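Local atomic coordinates of kinesin-like protein KAR3 (Saccharomyces cerevisiae, PDB entry 1F9V), a protein that probably couples ATP hydrolysis to movement along microtubules as a kinesin-type motor. Residues F100-L103 with G108-P111; Y8-P13 with D64-V69; K58-Q63 with L313-I318. The protein carries 2 engineered substitutions. All coordinates share one frame; numbering follows the deposited sequence.

Contact 1. Residues F100-L103 with G108-P111; sequences FTML and GIIP. With ADP (adenosine-5'-diphosphate), chain C.
The carbonyl oxygen of T101 is gripped from across the turn by I109, whose backbone N donates to T101 O at 2.8 Å; the CA-H of G108 adds a weaker approach to the same oxygen. One residue on, I110 N reaches M102 O at 3.0 Å. Both amides arrive in the carbonyl plane, so the last turn of helix 98-103 hands its carbonyls to the first-turn N-H groups of helix 109-124. G108 is the N-cap here, and having no side chain it can sit close under the departing helix, its CA 4.5 Å from the CA of L103. Apolar side chains close the joint. M102, bent at chi2 and chi3, brings its SD to 4.0 Å from I109 CD1, while T101 CG2 lies alongside that same methyl. At the other end of helix 98-103, F100 N bonds ADP O1A at 2.8 Å. With CG turned beside its own carbonyl carbon (chi1 -176°), the F100 ring lays one face over the adenine, where ADP C5 stands 3.4 Å above its plane, offset toward the rim. Putting an alanine at F100 would probably uncover that side of the base and let the adenine shift. The hydroxyl of T101 turns away to G97 O and R10. Helix 98-103 thus has ADP phosphate at its amino end and the start of another helix at its carboxyl end, and the aligned peptide groups are likely to favour both.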
loop_
_atom_site.group_PDB
_atom_site.type_symbol
_atom_site.label_atom_id
_atom_site.label_comp_id
_atom_site.label_asym_id
_atom_site.label_seq_id
_atom_site.Cartn_x
_atom_site.Cartn_y
_atom_site.Cartn_z
ATOM N N PHE A 100 -1.087 -10.908 -3.145
ATOM C CA PHE A 100 -2.187 -11.694 -2.588
ATOM C C PHE A 100 -3.046 -10.770 -1.734
ATOM O O PHE A 100 -4.273 -10.805 -1.782
ATOM C CB PHE A 100 -1.659 -12.838 -1.711
ATOM C CG PHE A 100 -2.742 -13.738 -1.180
ATOM C CD1 PHE A 100 -3.426 -13.414 -0.009
ATOM C CD2 PHE A 100 -3.090 -14.902 -1.856
ATOM C CE1 PHE A 100 -4.446 -14.239 0.483
ATOM C CE2 PHE A 100 -4.109 -15.733 -1.373
ATOM C CZ PHE A 100 -4.785 -15.397 -0.200
ATOM N N THR A 101 -2.379 -9.928 -0.957
ATOM C CA THR A 101 -3.063 -8.994 -0.082
ATOM C C THR A 101 -3.873 -7.964 -0.851
ATOM O O THR A 101 -5.021 -7.686 -0.510
ATOM C CB THR A 101 -2.052 -8.265 0.824
ATOM O OG1 THR A 101 -1.519 -9.199 1.773
ATOM C CG2 THR A 101 -2.714 -7.104 1.572
ATOM N N MET A 102 -3.276 -7.411 -1.901
ATOM C CA MET A 102 -3.945 -6.380 -2.687
ATOM C C MET A 102 -4.847 -6.852 -3.818
ATOM O O MET A 102 -5.888 -6.239 -4.082
ATOM C CB MET A 102 -2.905 -5.424 -3.292
ATOM C CG MET A 102 -1.947 -4.799 -2.296
ATOM S SD MET A 102 -2.772 -3.726 -1.131
ATOM C CE MET A 102 -3.318 -2.417 -2.226
ATOM N N LEU A 103 -4.457 -7.939 -4.474
ATOM C CA LEU A 103 -5.181 -8.421 -5.643
ATOM C C LEU A 103 -5.843 -9.800 -5.621
ATOM O O LEU A 103 -6.379 -10.225 -6.644
ATOM C CB LEU A 103 -4.240 -8.359 -6.856
ATOM C CG LEU A 103 -4.238 -7.194 -7.859
ATOM C CD1 LEU A 103 -5.351 -6.213 -7.571
ATOM C CD2 LEU A 103 -2.890 -6.508 -7.810
ATOM N N GLY A 108 -8.842 -9.655 -2.185
ATOM C CA GLY A 108 -7.853 -8.601 -2.055
ATOM C C GLY A 108 -8.380 -7.260 -1.610
ATOM O O GLY A 108 -9.574 -6.989 -1.680
ATOM N N ILE A 109 -7.479 -6.405 -1.149
ATOM C CA ILE A 109 -7.883 -5.088 -0.704
ATOM C C ILE A 109 -8.543 -4.306 -1.848
ATOM O O ILE A 109 -9.484 -3.551 -1.616
ATOM C CB ILE A 109 -6.672 -4.307 -0.131
ATOM C CG1 ILE A 109 -6.364 -4.829 1.283
ATOM C CG2 ILE A 109 -6.965 -2.807 -0.108
ATOM C CD1 ILE A 109 -5.206 -4.144 1.978
ATOM N N ILE A 110 -8.072 -4.496 -3.074
ATOM C CA ILE A 110 -8.668 -3.768 -4.194
ATOM C C ILE A 110 -10.110 -4.227 -4.472
ATOM O O ILE A 110 -11.028 -3.407 -4.456
ATOM C CB ILE A 110 -7.775 -3.861 -5.465
ATOM C CG1 ILE A 110 -6.515 -3.003 -5.255
ATOM C CG2 ILE A 110 -8.540 -3.359 -6.702
ATOM C CD1 ILE A 110 -5.380 -3.296 -6.210
ATOM N N PRO A 111 -10.331 -5.529 -4.746
ATOM C CA PRO A 111 -11.726 -5.931 -4.992
ATOM C C PRO A 111 -12.632 -5.655 -3.790
ATOM O O PRO A 111 -13.784 -5.257 -3.953
ATOM C CB PRO A 111 -11.636 -7.423 -5.314
ATOM C CG PRO A 111 -10.280 -7.847 -4.912
ATOM C CD PRO A 111 -9.390 -6.646 -4.901
HETATM P PB ADP C . 4.537 -10.902 -3.445
HETATM O O1B ADP C . 4.903 -10.159 -2.213
HETATM O O2B ADP C . 3.421 -10.101 -4.277
HETATM O O3B ADP C . 5.730 -11.204 -4.276
HETATM P PA ADP C . 2.510 -12.958 -3.588
HETATM O O1A ADP C . 1.328 -12.281 -3.055
HETATM O O2A ADP C . 2.466 -12.936 -5.048
HETATM O O3A ADP C . 3.815 -12.248 -3.056
HETATM O "O5'" ADP C . 2.544 -14.474 -3.132
HETATM C "C5'" ADP C . 3.564 -15.170 -2.412
HETATM C "C4'" ADP C . 3.005 -16.617 -2.269
HETATM O "O4'" ADP C . 2.411 -16.689 -0.968
HETATM C "C3'" ADP C . 1.860 -16.936 -3.250
HETATM O "O3'" ADP C . 1.886 -18.301 -3.700
HETATM C "C2'" ADP C . 0.585 -16.636 -2.481
HETATM O "O2'" ADP C . -0.569 -17.330 -2.986
HETATM C "C1'" ADP C . 0.991 -16.960 -1.050
HETATM N N9 ADP C . 0.328 -16.077 -0.041
HETATM C C8 ADP C . 0.719 -14.818 0.239
HETATM N N7 ADP C . -0.045 -14.322 1.191
HETATM C C5 ADP C . -0.923 -15.227 1.537
HETATM C C6 ADP C . -1.954 -15.295 2.463
HETATM N N6 ADP C . -2.213 -14.245 3.248
HETATM N N1 ADP C . -2.708 -16.432 2.570
HETATM C C2 ADP C . -2.476 -17.513 1.798
HETATM N N3 ADP C . -1.474 -17.466 0.899
HETATM C C4 ADP C . -0.690 -16.367 0.739
#

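Contact 2. Residues Y8-P13 with D64-V69; sequences YCRIRP and DTNVDV. With ADP (adenosine-5'-diphosphate), chain C.
R10 sends CG to the side opposite its backbone N (chi1 178°) and then runs extended to NE, which carries the guanidinium from strand 4-11 to the start of helix 66-77; N66 sets its CG beside its own backbone N (chi1 -86°), opposite the carbonyl carbon, which turns OD1 to the arginine. The head of the arginine is met end-on by one atom: N66 OD1 accepts from R10 NH1 at 2.8 Å and from R10 NH2 at 2.9 Å. That oxygen lies in the guanidinium plane, although the amide itself is twisted 54° away from it. R10 NH2 also donates to the backbone D64 O at 3.0 Å, a partner tilted somewhat from the plane. Both faces of the group are covered. V69 CG2 sits over its centre, 3.7 Å from R10 CZ, and over the opposite face lies the adenine amino group, ADP N6 being 3.2 Å from R10 NH2 without a hydrogen bond. The rest of N66 is tied down too, its ND2 bonding F100 O. T65 and D68 fix the helix start with a capping box: D68 N donates to T65 OG1, and T65 N returns a bond of 2.9 Å to D68 OD2. Further along the strand's exit, P13 packs on the adenine side remote from F100, with P13 CD 3.4 Å from ADP C6, while R12 bonds G95 O and forms a salt bridge with E19. R10 is therefore buried with its edge spent on neutral oxygens, whose dipoles probably offset part of its charge in this buried place while fixing the rotation of the guanidinium, with the adenine amino group over one face, linking strand, helix and nucleotide pocket.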
loop_
_atom_site.group_PDB
_atom_site.type_symbol
_atom_site.label_atom_id
_atom_site.label_comp_id
_atom_site.label_asym_id
_atom_site.label_seq_id
_atom_site.Cartn_x
_atom_site.Cartn_y
_atom_site.Cartn_z
ATOM N N TYR A 8 0.505 -1.296 9.342
ATOM C CA TYR A 8 0.058 -2.650 9.682
ATOM C C TYR A 8 1.111 -3.622 9.171
ATOM O O TYR A 8 1.723 -3.398 8.120
ATOM C CB TYR A 8 -1.253 -3.022 8.984
ATOM C CG TYR A 8 -2.493 -2.278 9.416
ATOM C CD1 TYR A 8 -2.497 -1.441 10.531
ATOM C CD2 TYR A 8 -3.678 -2.424 8.698
ATOM C CE1 TYR A 8 -3.661 -0.769 10.918
ATOM C CE2 TYR A 8 -4.836 -1.761 9.074
ATOM C CZ TYR A 8 -4.825 -0.937 10.175
ATOM O OH TYR A 8 -5.986 -0.279 10.525
ATOM N N CYS A 9 1.335 -4.698 9.914
ATOM C CA CYS A 9 2.270 -5.721 9.478
ATOM C C CYS A 9 1.435 -6.981 9.266
ATOM O O CYS A 9 0.482 -7.224 10.012
ATOM C CB CYS A 9 3.334 -5.980 10.550
ATOM S SG CYS A 9 4.400 -7.417 10.207
ATOM N N ARG A 10 1.757 -7.763 8.242
ATOM C CA ARG A 10 1.029 -9.003 8.013
ATOM C C ARG A 10 1.971 -10.152 7.725
ATOM O O ARG A 10 2.772 -10.099 6.789
ATOM C CB ARG A 10 0.047 -8.883 6.849
ATOM C CG ARG A 10 -0.684 -10.202 6.594
ATOM C CD ARG A 10 -1.494 -10.204 5.304
ATOM N NE ARG A 10 -2.506 -11.255 5.332
ATOM C CZ ARG A 10 -3.494 -11.368 4.451
ATOM N NH1 ARG A 10 -3.607 -10.491 3.457
ATOM N NH2 ARG A 10 -4.380 -12.346 4.571
ATOM N N ILE A 11 1.874 -11.196 8.542
ATOM C CA ILE A 11 2.693 -12.386 8.359
ATOM C C ILE A 11 1.839 -13.368 7.567
ATOM O O ILE A 11 0.753 -13.749 8.010
ATOM C CB ILE A 11 3.069 -13.041 9.718
ATOM C CG1 ILE A 11 3.796 -12.026 10.605
ATOM C CG2 ILE A 11 3.947 -14.271 9.481
ATOM C CD1 ILE A 11 3.770 -12.365 12.079
ATOM N N ARG A 12 2.302 -13.760 6.389
ATOM C CA ARG A 12 1.542 -14.708 5.590
ATOM C C ARG A 12 1.791 -16.123 6.101
ATOM O O ARG A 12 2.755 -16.368 6.826
ATOM C CB ARG A 12 1.972 -14.638 4.123
ATOM C CG ARG A 12 3.401 -15.103 3.861
ATOM C CD ARG A 12 3.578 -15.604 2.428
ATOM N NE ARG A 12 4.978 -15.772 2.039
ATOM C CZ ARG A 12 5.744 -16.800 2.401
ATOM N NH1 ARG A 12 5.246 -17.764 3.170
ATOM N NH2 ARG A 12 7.005 -16.870 1.988
ATOM N N PRO A 13 0.880 -17.058 5.787
ATOM C CA PRO A 13 1.076 -18.443 6.227
ATOM C C PRO A 13 2.334 -18.995 5.558
ATOM O O PRO A 13 2.721 -18.559 4.471
ATOM C CB PRO A 13 -0.184 -19.168 5.741
ATOM C CG PRO A 13 -1.201 -18.080 5.521
ATOM C CD PRO A 13 -0.409 -16.871 5.097
ATOM N N ASP A 64 -4.914 -14.753 10.087
ATOM C CA ASP A 64 -5.692 -13.660 9.509
ATOM C C ASP A 64 -5.854 -13.761 8.001
ATOM O O ASP A 64 -4.892 -13.647 7.249
ATOM C CB ASP A 64 -5.053 -12.323 9.866
ATOM C CG ASP A 64 -5.283 -11.943 11.311
ATOM O OD1 ASP A 64 -6.441 -12.009 11.768
ATOM O OD2 ASP A 64 -4.310 -11.574 11.997
ATOM N N THR A 65 -7.090 -13.978 7.566
ATOM C CA THR A 65 -7.416 -14.089 6.148
ATOM C C THR A 65 -7.608 -12.696 5.535
ATOM O O THR A 65 -7.600 -11.685 6.237
ATOM C CB THR A 65 -8.737 -14.865 5.956
ATOM O OG1 THR A 65 -9.811 -14.106 6.519
ATOM C CG2 THR A 65 -8.682 -16.217 6.656
ATOM N N ASN A 66 -7.792 -12.652 4.221
ATOM C CA ASN A 66 -8.024 -11.381 3.549
ATOM C C ASN A 66 -9.297 -10.727 4.083
ATOM O O ASN A 66 -9.366 -9.509 4.226
ATOM C CB ASN A 66 -8.112 -11.595 2.039
ATOM C CG ASN A 66 -6.751 -11.579 1.380
ATOM O OD1 ASN A 66 -5.725 -11.573 2.063
ATOM N ND2 ASN A 66 -6.729 -11.572 0.053
ATOM N N VAL A 67 -10.309 -11.533 4.397
ATOM C CA VAL A 67 -11.552 -10.992 4.942
ATOM C C VAL A 67 -11.284 -10.354 6.318
ATOM O O VAL A 67 -11.808 -9.281 6.629
ATOM C CB VAL A 67 -12.641 -12.103 5.062
ATOM C CG1 VAL A 67 -13.752 -11.663 5.992
ATOM C CG2 VAL A 67 -13.197 -12.425 3.681
ATOM N N ASP A 68 -10.461 -11.007 7.138
ATOM C CA ASP A 68 -10.117 -10.477 8.458
ATOM C C ASP A 68 -9.365 -9.147 8.319
ATOM O O ASP A 68 -9.593 -8.209 9.077
ATOM C CB ASP A 68 -9.226 -11.465 9.224
ATOM C CG ASP A 68 -9.923 -12.777 9.514
ATOM O OD1 ASP A 68 -11.163 -12.766 9.675
ATOM O OD2 ASP A 68 -9.230 -13.818 9.578
ATOM N N VAL A 69 -8.462 -9.079 7.347
ATOM C CA VAL A 69 -7.681 -7.867 7.124
ATOM C C VAL A 69 -8.592 -6.710 6.730
ATOM O O VAL A 69 -8.470 -5.604 7.250
ATOM C CB VAL A 69 -6.625 -8.084 6.011
ATOM C CG1 VAL A 69 -6.045 -6.730 5.559
ATOM C CG2 VAL A 69 -5.517 -9.010 6.521
HETATM P PB ADP C . 4.537 -10.902 -3.445
HETATM O O1B ADP C . 4.903 -10.159 -2.213
HETATM O O2B ADP C . 3.421 -10.101 -4.277
HETATM O O3B ADP C . 5.730 -11.204 -4.276
HETATM P PA ADP C . 2.510 -12.958 -3.588
HETATM O O1A ADP C . 1.328 -12.281 -3.055
HETATM O O2A ADP C . 2.466 -12.936 -5.048
HETATM O O3A ADP C . 3.815 -12.248 -3.056
HETATM O "O5'" ADP C . 2.544 -14.474 -3.132
HETATM C "C5'" ADP C . 3.564 -15.170 -2.412
HETATM C "C4'" ADP C . 3.005 -16.617 -2.269
HETATM O "O4'" ADP C . 2.411 -16.689 -0.968
HETATM C "C3'" ADP C . 1.860 -16.936 -3.250
HETATM O "O3'" ADP C . 1.886 -18.301 -3.700
HETATM C "C2'" ADP C . 0.585 -16.636 -2.481
HETATM O "O2'" ADP C . -0.569 -17.330 -2.986
HETATM C "C1'" ADP C . 0.991 -16.960 -1.050
HETATM N N9 ADP C . 0.328 -16.077 -0.041
HETATM C C8 ADP C . 0.719 -14.818 0.239
HETATM N N7 ADP C . -0.045 -14.322 1.191
HETATM C C5 ADP C . -0.923 -15.227 1.537
HETATM C C6 ADP C . -1.954 -15.295 2.463
HETATM N N6 ADP C . -2.213 -14.245 3.248
HETATM N N1 ADP C . -2.708 -16.432 2.570
HETATM C C2 ADP C . -2.476 -17.513 1.798
HETATM N N3 ADP C . -1.474 -17.466 0.899
HETATM C C4 ADP C . -0.690 -16.367 0.739
#

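Contact 3. Residues K58-Q63 with L313-I318; sequences KIFDQQ and LMFVNI. With ADP (adenosine-5'-diphosphate), chain D.
F60 and F315 carry this contact between them, each giving up a similar, modest area to the other. Their rings run nearly parallel, 11° apart, yet they are slid so far past one another, with centroids 5.9 Å apart, that they barely overlap. The touching atoms are few: F315 CZ comes 4.0 Å from F60 CD2 and equally near F60 CE2, which also meets F315 CE2. This is a loose apolar contact rather than a full stack, with no polar group involved. Torsions bring the two rings together from separate strands. F315 sends its CG away from its own backbone N (chi1 -151°) and leans its ring across toward F60, whose CG sits beside its backbone N (chi1 -63°). K58, two residues earlier on the same side of the strand, lays its CG 3.7 Å above one face of the F60 ring, offset toward the rim. After F60 the strand breaks off at an Asx turn, in which Q63 N donates to D61 OD1 at 2.8 Å. Near the start of the other segment L313 adjoins the second bound ADP, its CB 3.6 Å from ADP N1. Strands 58-60 and 311-318 are not neighbours: strand 4-11 runs between them, parallel to both, and the rings reach over it while F315 packs on the R10 side chain. Helix 66-77 covers this face of the sheet, V69 touching both phenylalanines and E72 touching F60; on the other face, M314 and V316 pack against helix 325-338.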
loop_
_atom_site.group_PDB
_atom_site.type_symbol
_atom_site.label_atom_id
_atom_site.label_comp_id
_atom_site.label_asym_id
_atom_site.label_seq_id
_atom_site.Cartn_x
_atom_site.Cartn_y
_atom_site.Cartn_z
ATOM N N LYS A 58 -1.370 -2.432 14.008
ATOM C CA LYS A 58 -2.004 -3.742 13.967
ATOM C C LYS A 58 -1.061 -4.747 13.336
ATOM O O LYS A 58 -0.305 -4.423 12.418
ATOM C CB LYS A 58 -3.305 -3.682 13.156
ATOM C CG LYS A 58 -4.044 -5.015 13.063
ATOM C CD LYS A 58 -5.302 -5.080 13.939
ATOM C CE LYS A 58 -5.420 -3.919 14.921
ATOM N NZ LYS A 58 -6.847 -3.627 15.281
ATOM N N ILE A 59 -1.088 -5.971 13.843
ATOM C CA ILE A 59 -0.252 -7.016 13.284
ATOM C C ILE A 59 -1.151 -8.196 12.977
ATOM O O ILE A 59 -1.819 -8.723 13.861
ATOM C CB ILE A 59 0.867 -7.455 14.253
ATOM C CG1 ILE A 59 1.760 -6.258 14.595
ATOM C CG2 ILE A 59 1.718 -8.544 13.599
ATOM C CD1 ILE A 59 2.843 -6.555 15.614
ATOM N N PHE A 60 -1.196 -8.573 11.706
ATOM C CA PHE A 60 -2.003 -9.701 11.262
ATOM C C PHE A 60 -1.095 -10.916 11.211
ATOM O O PHE A 60 0.012 -10.843 10.675
ATOM C CB PHE A 60 -2.579 -9.432 9.867
ATOM C CG PHE A 60 -3.516 -8.256 9.814
ATOM C CD1 PHE A 60 -4.819 -8.365 10.293
ATOM C CD2 PHE A 60 -3.095 -7.038 9.283
ATOM C CE1 PHE A 60 -5.692 -7.281 10.244
ATOM C CE2 PHE A 60 -3.960 -5.944 9.229
ATOM C CZ PHE A 60 -5.261 -6.066 9.710
ATOM N N ASP A 61 -1.548 -12.031 11.775
ATOM C CA ASP A 61 -0.729 -13.235 11.757
ATOM C C ASP A 61 -1.214 -14.229 10.708
ATOM O O ASP A 61 -2.107 -13.921 9.913
ATOM C CB ASP A 61 -0.670 -13.881 13.152
ATOM C CG ASP A 61 -2.013 -14.400 13.631
ATOM O OD1 ASP A 61 -2.888 -14.705 12.792
ATOM O OD2 ASP A 61 -2.184 -14.505 14.867
ATOM N N GLN A 62 -0.618 -15.416 10.699
ATOM C CA GLN A 62 -0.965 -16.434 9.719
ATOM C C GLN A 62 -2.427 -16.869 9.721
ATOM O O GLN A 62 -2.905 -17.410 8.728
ATOM C CB GLN A 62 -0.059 -17.657 9.895
ATOM C CG GLN A 62 1.405 -17.367 9.609
ATOM C CD GLN A 62 2.219 -17.200 10.872
ATOM O OE1 GLN A 62 1.920 -16.348 11.722
ATOM N NE2 GLN A 62 3.259 -18.019 11.010
ATOM N N GLN A 63 -3.135 -16.633 10.822
ATOM C CA GLN A 63 -4.542 -17.016 10.909
ATOM C C GLN A 63 -5.447 -15.960 10.274
ATOM O O GLN A 63 -6.606 -16.232 9.964
ATOM C CB GLN A 63 -4.961 -17.219 12.371
ATOM C CG GLN A 63 -4.116 -18.226 13.142
ATOM C CD GLN A 63 -4.572 -19.664 12.938
ATOM O OE1 GLN A 63 -5.088 -20.023 11.878
ATOM N NE2 GLN A 63 -4.384 -20.493 13.960
ATOM N N LEU A 313 -1.947 4.357 4.733
ATOM C CA LEU A 313 -1.738 3.101 5.438
ATOM C C LEU A 313 -0.588 2.355 4.774
ATOM O O LEU A 313 -0.631 2.072 3.577
ATOM C CB LEU A 313 -3.000 2.230 5.392
ATOM C CG LEU A 313 -2.803 0.759 5.788
ATOM C CD1 LEU A 313 -2.338 0.673 7.240
ATOM C CD2 LEU A 313 -4.111 -0.006 5.594
ATOM N N MET A 314 0.452 2.067 5.549
ATOM C CA MET A 314 1.589 1.308 5.041
ATOM C C MET A 314 1.305 -0.123 5.492
ATOM O O MET A 314 1.082 -0.374 6.675
ATOM C CB MET A 314 2.907 1.807 5.645
ATOM C CG MET A 314 3.116 3.322 5.538
ATOM S SD MET A 314 3.207 3.922 3.824
ATOM C CE MET A 314 4.617 2.914 3.172
ATOM N N PHE A 315 1.292 -1.044 4.541
ATOM C CA PHE A 315 1.006 -2.446 4.808
ATOM C C PHE A 315 2.273 -3.269 4.562
ATOM O O PHE A 315 2.619 -3.554 3.418
ATOM C CB PHE A 315 -0.125 -2.900 3.873
ATOM C CG PHE A 315 -0.978 -3.990 4.435
ATOM C CD1 PHE A 315 -0.534 -5.307 4.414
ATOM C CD2 PHE A 315 -2.220 -3.710 4.987
ATOM C CE1 PHE A 315 -1.321 -6.338 4.938
ATOM C CE2 PHE A 315 -3.014 -4.730 5.512
ATOM C CZ PHE A 315 -2.561 -6.048 5.486
ATOM N N VAL A 316 2.960 -3.655 5.636
ATOM C CA VAL A 316 4.197 -4.413 5.491
ATOM C C VAL A 316 4.001 -5.923 5.591
ATOM O O VAL A 316 3.655 -6.466 6.644
ATOM C CB VAL A 316 5.256 -3.938 6.509
ATOM C CG1 VAL A 316 6.543 -4.729 6.341
ATOM C CG2 VAL A 316 5.532 -2.452 6.297
ATOM N N ASN A 317 4.227 -6.580 4.460
ATOM C CA ASN A 317 4.084 -8.018 4.324
ATOM C C ASN A 317 5.389 -8.718 4.627
ATOM O O ASN A 317 6.447 -8.311 4.146
ATOM C CB ASN A 317 3.664 -8.360 2.892
ATOM C CG ASN A 317 2.303 -7.809 2.542
ATOM O OD1 ASN A 317 2.187 -6.809 1.832
ATOM N ND2 ASN A 317 1.259 -8.459 3.038
ATOM N N ILE A 318 5.314 -9.783 5.421
ATOM C CA ILE A 318 6.510 -10.548 5.741
ATOM C C ILE A 318 6.233 -12.041 5.748
ATOM O O ILE A 318 5.103 -12.484 5.979
ATOM C CB ILE A 318 7.116 -10.160 7.115
ATOM C CG1 ILE A 318 6.095 -10.364 8.226
ATOM C CG2 ILE A 318 7.627 -8.715 7.079
ATOM C CD1 ILE A 318 6.722 -10.331 9.614
HETATM P PB ADP D . -9.526 6.056 15.489
HETATM O O1B ADP D . -8.976 7.019 16.491
HETATM O O2B ADP D . -8.357 5.515 14.491
HETATM O O3B ADP D . -10.222 4.919 16.163
HETATM P PA ADP D . -10.379 7.462 13.100
HETATM O O1A ADP D . -11.332 8.582 12.994
HETATM O O2A ADP D . -8.982 7.909 12.947
HETATM O O3A ADP D . -10.519 6.798 14.532
HETATM O "O5'" ADP D . -10.759 6.257 12.101
HETATM C "C5'" ADP D . -11.227 5.020 12.646
HETATM C "C4'" ADP D . -10.858 3.816 11.781
HETATM O "O4'" ADP D . -10.615 4.137 10.387
HETATM C "C3'" ADP D . -9.634 3.086 12.289
HETATM O "O3'" ADP D . -9.933 2.099 13.289
HETATM C "C2'" ADP D . -9.007 2.499 11.049
HETATM O "O2'" ADP D . -9.475 1.168 10.773
HETATM C "C1'" ADP D . -9.359 3.525 9.974
HETATM N N9 ADP D . -8.225 4.509 9.721
HETATM C C8 ADP D . -8.207 5.824 10.008
HETATM N N7 ADP D . -7.032 6.350 9.612
HETATM C C5 ADP D . -6.305 5.394 9.073
HETATM C C6 ADP D . -5.029 5.296 8.478
HETATM N N6 ADP D . -4.237 6.380 8.363
HETATM N N1 ADP D . -4.579 4.083 8.011
HETATM C C2 ADP D . -5.330 2.963 8.096
HETATM N N3 ADP D . -6.553 3.045 8.656
HETATM C C4 ADP D . -7.070 4.206 9.146
#

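In the fold
Contacts 2 and 3 lie about 5 Å apart, centre to centre, and share the same sheet, in which strand 4-11 separates strands 58-60 and 311-318. Contact 1 is about 11 Å from contact 2 and 13 Å from contact 3. Along the chain, contacts 2 and 3 alternate their segments, strand 58-60 leading into helix 66-77, whereas both halves of contact 1 follow later, before strand 311-318 is reached. T101 ties all three together, its hydroxyl facing contact 2 and also, through a weak bond to N317 ND2, contact 3. The helix that begins within the P-loop is thereby wired to the central sheet beside ADP, within one kinesin motor domain.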